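DynE7 (Micromonospora chersina, PDB 2XEM) is a hot-dog fold thioesterase of dynemicin biosynthesis that binds a conjugated polyene ketone and probably releases a polyene from its polyketide carrier. Local coordinates at residues D[59-73]-D[110-124]. Numbering follows the deposited sequence.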
loop_
_atom_site.group_PDB
_atom_site.type_symbol
_atom_site.label_atom_id
_atom_site.label_comp_id
_atom_site.label_asym_id
_atom_site.label_seq_id
_atom_site.Cartn_x
_atom_site.Cartn_y
_atom_site.Cartn_z
ATOM N N GLY D 59 9.783 -18.395 13.456
ATOM C CA GLY D 59 11.153 -17.889 13.460
ATOM C C GLY D 59 11.928 -17.925 12.152
ATOM O O GLY D 59 12.949 -17.234 12.035
ATOM N N LEU D 60 11.493 -18.745 11.168
ATOM C CA LEU D 60 12.079 -18.686 9.824
ATOM C C LEU D 60 11.622 -17.399 9.116
ATOM O O LEU D 60 10.471 -17.007 9.250
ATOM C CB LEU D 60 11.719 -19.932 8.997
ATOM C CG LEU D 60 12.345 -20.049 7.581
ATOM C CD1 LEU D 60 13.846 -20.335 7.632
ATOM C CD2 LEU D 60 11.650 -21.114 6.763
ATOM N N ALA D 61 12.524 -16.755 8.378
ATOM C CA ALA D 61 12.225 -15.580 7.581
ATOM C C ALA D 61 12.842 -15.693 6.192
ATOM O O ALA D 61 13.965 -16.198 6.022
ATOM C CB ALA D 61 12.741 -14.326 8.285
ATOM N N LEU D 62 12.081 -15.232 5.195
ATOM C CA LEU D 62 12.590 -15.036 3.842
ATOM C C LEU D 62 12.997 -13.591 3.704
ATOM O O LEU D 62 12.146 -12.691 3.752
ATOM C CB LEU D 62 11.565 -15.437 2.767
ATOM C CG LEU D 62 11.085 -16.901 2.745
ATOM C CD1 LEU D 62 10.102 -17.108 1.614
ATOM C CD2 LEU D 62 12.223 -17.901 2.613
ATOM N N VAL D 63 14.302 -13.361 3.586
ATOM C CA VAL D 63 14.844 -12.004 3.518
ATOM C C VAL D 63 15.206 -11.684 2.055
ATOM O O VAL D 63 15.989 -12.416 1.436
ATOM C CB VAL D 63 16.043 -11.890 4.493
ATOM C CG1 VAL D 63 16.784 -10.550 4.350
ATOM C CG2 VAL D 63 15.589 -12.138 5.945
ATOM N N THR D 64 14.601 -10.627 1.487
ATOM C CA THR D 64 14.916 -10.210 0.127
ATOM C C THR D 64 16.327 -9.585 0.073
ATOM O O THR D 64 16.645 -8.696 0.847
ATOM C CB THR D 64 13.821 -9.274 -0.438
ATOM O OG1 THR D 64 12.543 -9.857 -0.225
ATOM C CG2 THR D 64 13.977 -9.019 -1.927
ATOM N N VAL D 65 17.154 -10.083 -0.842
ATOM C CA VAL D 65 18.543 -9.637 -1.094
ATOM C C VAL D 65 18.515 -8.568 -2.193
ATOM O O VAL D 65 19.198 -7.542 -2.109
ATOM C CB VAL D 65 19.465 -10.848 -1.455
ATOM C CG1 VAL D 65 20.864 -10.398 -1.877
ATOM C CG2 VAL D 65 19.534 -11.843 -0.304
ATOM N N ASP D 66 17.749 -8.830 -3.245
ATOM C CA ASP D 66 17.556 -7.875 -4.339
ATOM C C ASP D 66 16.264 -8.176 -5.084
ATOM O O ASP D 66 15.697 -9.253 -4.920
ATOM C CB ASP D 66 18.755 -7.869 -5.314
ATOM C CG ASP D 66 19.158 -9.230 -5.878
ATOM O OD1 ASP D 66 20.323 -9.589 -5.747
ATOM O OD2 ASP D 66 18.291 -9.928 -6.448
ATOM N N CYS D 67 15.784 -7.217 -5.863
ATOM C CA CYS D 67 14.646 -7.407 -6.749
ATOM C C CYS D 67 14.780 -6.456 -7.944
ATOM O O CYS D 67 15.543 -5.486 -7.899
ATOM C CB CYS D 67 13.335 -7.188 -6.006
ATOM S SG CYS D 67 13.068 -5.473 -5.505
ATOM N N HIS D 68 14.037 -6.760 -9.009
ATOM C CA HIS D 68 14.138 -6.090 -10.298
ATOM C C HIS D 68 12.789 -6.212 -11.010
ATOM O O HIS D 68 12.089 -7.220 -10.840
ATOM C CB HIS D 68 15.254 -6.732 -11.144
ATOM C CG HIS D 68 15.665 -5.878 -12.306
ATOM N ND1 HIS D 68 15.061 -6.005 -13.545
ATOM C CD2 HIS D 68 16.554 -4.855 -12.356
ATOM C CE1 HIS D 68 15.618 -5.078 -14.312
ATOM N NE2 HIS D 68 16.519 -4.359 -13.639
ATOM N N ALA D 69 12.419 -5.189 -11.775
ATOM C CA ALA D 69 11.291 -5.259 -12.701
ATOM C C ALA D 69 11.595 -4.478 -13.961
ATOM O O ALA D 69 12.262 -3.449 -13.892
ATOM C CB ALA D 69 10.003 -4.743 -12.052
ATOM N N ASP D 70 11.182 -5.025 -15.127
ATOM C CA ASP D 70 11.182 -4.350 -16.432
ATOM C C ASP D 70 9.735 -4.200 -16.869
ATOM O O ASP D 70 8.998 -5.188 -16.848
ATOM C CB ASP D 70 11.943 -5.196 -17.468
ATOM C CG ASP D 70 13.433 -5.216 -17.211
ATOM O OD1 ASP D 70 14.091 -4.190 -17.464
ATOM O OD2 ASP D 70 13.941 -6.256 -16.759
ATOM N N PHE D 71 9.328 -3.007 -17.270
ATOM C CA PHE D 71 7.913 -2.711 -17.589
ATOM C C PHE D 71 7.742 -2.516 -19.096
ATOM O O PHE D 71 8.534 -1.793 -19.709
ATOM C CB PHE D 71 7.424 -1.461 -16.813
ATOM C CG PHE D 71 7.668 -1.568 -15.318
ATOM C CD1 PHE D 71 6.740 -2.197 -14.490
ATOM C CD2 PHE D 71 8.848 -1.080 -14.748
ATOM C CE1 PHE D 71 6.963 -2.310 -13.113
ATOM C CE2 PHE D 71 9.072 -1.188 -13.364
ATOM C CZ PHE D 71 8.117 -1.797 -12.554
ATOM N N TYR D 72 6.741 -3.185 -19.695
ATOM C CA TYR D 72 6.576 -3.195 -21.159
ATOM C C TYR D 72 5.257 -2.578 -21.624
ATOM O O TYR D 72 5.230 -1.879 -22.625
ATOM C CB TYR D 72 6.743 -4.616 -21.747
ATOM C CG TYR D 72 8.017 -5.326 -21.324
ATOM C CD1 TYR D 72 9.269 -4.734 -21.504
ATOM C CD2 TYR D 72 7.974 -6.598 -20.769
ATOM C CE1 TYR D 72 10.449 -5.392 -21.115
ATOM C CE2 TYR D 72 9.140 -7.263 -20.388
ATOM C CZ TYR D 72 10.372 -6.660 -20.556
ATOM O OH TYR D 72 11.501 -7.345 -20.181
ATOM N N ALA D 73 4.171 -2.868 -20.932
ATOM C CA ALA D 73 2.843 -2.372 -21.287
ATOM C C ALA D 73 2.076 -2.067 -20.010
ATOM O O ALA D 73 2.265 -2.758 -19.010
ATOM C CB ALA D 73 2.101 -3.414 -22.124
ATOM N N THR D 110 -1.134 -10.409 -22.836
ATOM C CA THR D 110 -0.156 -9.343 -22.991
ATOM C C THR D 110 0.869 -9.407 -21.872
ATOM O O THR D 110 0.510 -9.380 -20.691
ATOM C CB THR D 110 -0.876 -7.968 -23.070
ATOM O OG1 THR D 110 -1.893 -8.033 -24.077
ATOM C CG2 THR D 110 0.088 -6.803 -23.392
ATOM N N LEU D 111 2.159 -9.509 -22.243
ATOM C CA LEU D 111 3.255 -9.402 -21.285
ATOM C C LEU D 111 3.370 -7.949 -20.809
ATOM O O LEU D 111 3.793 -7.073 -21.561
ATOM C CB LEU D 111 4.590 -9.897 -21.908
ATOM C CG LEU D 111 5.804 -9.948 -20.961
ATOM C CD1 LEU D 111 5.622 -11.007 -19.879
ATOM C CD2 LEU D 111 7.104 -10.180 -21.739
ATOM N N LEU D 112 2.972 -7.694 -19.571
ATOM C CA LEU D 112 3.008 -6.342 -18.993
ATOM C C LEU D 112 4.389 -5.974 -18.551
ATOM O O LEU D 112 4.793 -4.825 -18.686
ATOM C CB LEU D 112 2.044 -6.233 -17.791
ATOM C CG LEU D 112 0.532 -6.433 -18.084
ATOM C CD1 LEU D 112 -0.307 -6.173 -16.832
ATOM C CD2 LEU D 112 0.050 -5.552 -19.223
ATOM N N ALA D 113 5.128 -6.962 -18.035
ATOM C CA ALA D 113 6.342 -6.749 -17.270
ATOM C C ALA D 113 7.038 -8.063 -17.045
ATOM O O ALA D 113 6.433 -9.138 -17.203
ATOM C CB ALA D 113 6.003 -6.124 -15.914
ATOM N N GLN D 114 8.334 -7.984 -16.696
ATOM C CA GLN D 114 9.065 -9.134 -16.163
ATOM C C GLN D 114 9.785 -8.692 -14.898
ATOM O O GLN D 114 9.975 -7.495 -14.678
ATOM C CB GLN D 114 10.042 -9.727 -17.190
ATOM C CG GLN D 114 9.329 -10.456 -18.352
ATOM C CD GLN D 114 10.287 -10.905 -19.402
ATOM O OE1 GLN D 114 11.070 -10.126 -19.931
ATOM N NE2 GLN D 114 10.245 -12.183 -19.738
ATOM N N GLY D 115 10.138 -9.653 -14.059
ATOM C CA GLY D 115 10.843 -9.339 -12.830
ATOM C C GLY D 115 11.742 -10.441 -12.349
ATOM O O GLY D 115 11.733 -11.558 -12.887
ATOM N N ARG D 116 12.526 -10.122 -11.313
ATOM C CA ARG D 116 13.430 -11.077 -10.682
ATOM C C ARG D 116 13.558 -10.689 -9.236
ATOM O O ARG D 116 13.476 -9.503 -8.911
ATOM C CB ARG D 116 14.857 -11.021 -11.293
ATOM C CG ARG D 116 15.005 -11.481 -12.711
ATOM C CD ARG D 116 16.490 -11.503 -13.132
ATOM N NE ARG D 116 17.230 -10.257 -12.827
ATOM C CZ ARG D 116 17.311 -9.198 -13.627
ATOM N NH1 ARG D 116 16.664 -9.179 -14.787
ATOM N NH2 ARG D 116 18.050 -8.156 -13.283
ATOM N N GLN D 117 13.876 -11.666 -8.390
ATOM C CA GLN D 117 14.120 -11.415 -6.975
ATOM C C GLN D 117 15.055 -12.487 -6.451
ATOM O O GLN D 117 14.928 -13.652 -6.854
ATOM C CB GLN D 117 12.776 -11.522 -6.247
ATOM C CG GLN D 117 12.779 -11.135 -4.825
ATOM C CD GLN D 117 11.406 -11.408 -4.321
ATOM O OE1 GLN D 117 11.086 -12.524 -3.915
ATOM N NE2 GLN D 117 10.537 -10.438 -4.475
ATOM N N THR D 118 15.967 -12.104 -5.537
ATOM C CA THR D 118 16.756 -13.077 -4.781
ATOM C C THR D 118 16.344 -12.993 -3.343
ATOM O O THR D 118 16.274 -11.902 -2.793
ATOM C CB THR D 118 18.276 -12.844 -4.930
ATOM O OG1 THR D 118 18.583 -12.667 -6.300
ATOM C CG2 THR D 118 19.114 -13.998 -4.352
ATOM N N VAL D 119 16.086 -14.140 -2.730
ATOM C CA VAL D 119 15.769 -14.226 -1.305
ATOM C C VAL D 119 16.766 -15.102 -0.555
ATOM O O VAL D 119 17.336 -16.027 -1.136
ATOM C CB VAL D 119 14.303 -14.663 -1.008
ATOM C CG1 VAL D 119 13.280 -13.788 -1.705
ATOM C CG2 VAL D 119 14.075 -16.170 -1.278
ATOM N N ALA D 120 16.984 -14.814 0.717
ATOM C CA ALA D 120 17.807 -15.657 1.580
ATOM C C ALA D 120 16.923 -16.233 2.693
ATOM O O ALA D 120 16.074 -15.523 3.236
ATOM C CB ALA D 120 18.944 -14.833 2.184
ATOM N N CYS D 121 17.091 -17.524 3.001
ATOM C CA CYS D 121 16.426 -18.159 4.126
ATOM C C CYS D 121 17.225 -17.839 5.388
ATOM O O CYS D 121 18.432 -18.097 5.444
ATOM C CB CYS D 121 16.315 -19.665 3.902
ATOM S SG CYS D 121 15.288 -20.115 2.480
ATOM N N MET D 122 16.555 -17.254 6.379
ATOM C CA MET D 122 17.192 -16.865 7.636
ATOM C C MET D 122 16.337 -17.228 8.830
ATOM O O MET D 122 15.136 -17.442 8.700
ATOM C CB MET D 122 17.526 -15.362 7.691
ATOM C CG MET D 122 18.005 -14.766 6.391
ATOM S SD MET D 122 19.516 -13.841 6.602
ATOM C CE MET D 122 20.574 -14.874 5.705
ATOM N N ARG D 123 16.965 -17.287 9.997
ATOM C CA ARG D 123 16.281 -17.458 11.270
ATOM C C ARG D 123 16.636 -16.313 12.226
ATOM O O ARG D 123 17.734 -15.753 12.147
ATOM C CB ARG D 123 16.539 -18.861 11.857
ATOM C CG ARG D 123 17.527 -18.919 13.008
ATOM C CD ARG D 123 18.757 -19.725 12.673
ATOM N NE ARG D 123 18.843 -20.955 13.458
ATOM C CZ ARG D 123 19.883 -21.781 13.445
ATOM N NH1 ARG D 123 20.942 -21.516 12.687
ATOM N NH2 ARG D 123 19.877 -22.877 14.193
ATOM N N ARG D 124 15.683 -15.930 13.088
ATOM C CA ARG D 124 15.929 -14.925 14.125
ATOM C C ARG D 124 16.780 -15.554 15.222
ATOM O O ARG D 124 16.364 -16.547 15.830
ATOM C CB ARG D 124 14.617 -14.320 14.674
ATOM C CG ARG D 124 13.485 -15.324 14.906
ATOM C CD ARG D 124 12.194 -14.643 15.318
ATOM N NE ARG D 124 12.070 -14.529 16.771
ATOM C CZ ARG D 124 11.290 -15.303 17.522
ATOM N NH1 ARG D 124 10.550 -16.253 16.963
ATOM N NH2 ARG D 124 11.239 -15.125 18.835
HETATM O O HOH W 1 16.340 -7.213 -16.892
#
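A classic beta bulge sets Val-65 and Asp-66 opposite Thr-118 in the long antiparallel pairing of strands 60-71 and 110-124, part of the curved sheet that wraps the long helix 32-48, as in hot-dog folds. Thr-118 O takes a bond from Val-65 N (2.8 Å) and a weak one from Asp-66 N, and the register slips by one residue. The tightly packed face meets that helix, Leu-62 on Leu-45 and Cys-67 on Leu-34. There the Thr-64 side chain runs across that of Gln-117, CG2 touching Gln-117 CG at 3.8 Å. Thr-64 OG1 and Gln-117 OE1 both accept from Arg-41 of the helix, which satisfies them in the buried layer.

On the reverse face, Val-63 CG2 still packs on Met-122 CG (3.6 Å), but the end around exposed Arg-116 and Tyr-72 is looser and open to solvent. The Arg-116 guanidinium lies flat over one face of the His-68 ring, planes 18° apart; a bend at chi3 (-50°) folds it back, and Arg-116 NH2 lies 3.4 Å from His-68 CG. The ring also meets His-68 of the second subunit, where the sheet continues. A water joins Arg-116 NH1 to Asp-70 OD2, 4.5 Å apart and too far for a direct salt bridge. Past the end of strand 60-71, Tyr-72 OH donates to Gln-114 OE1 (2.8 Å), on a lone pair. At the bulge, Thr-118 OG1 donates to the syn side of Asp-66 OD2 (2.8 Å), 27° out of the carboxylate plane.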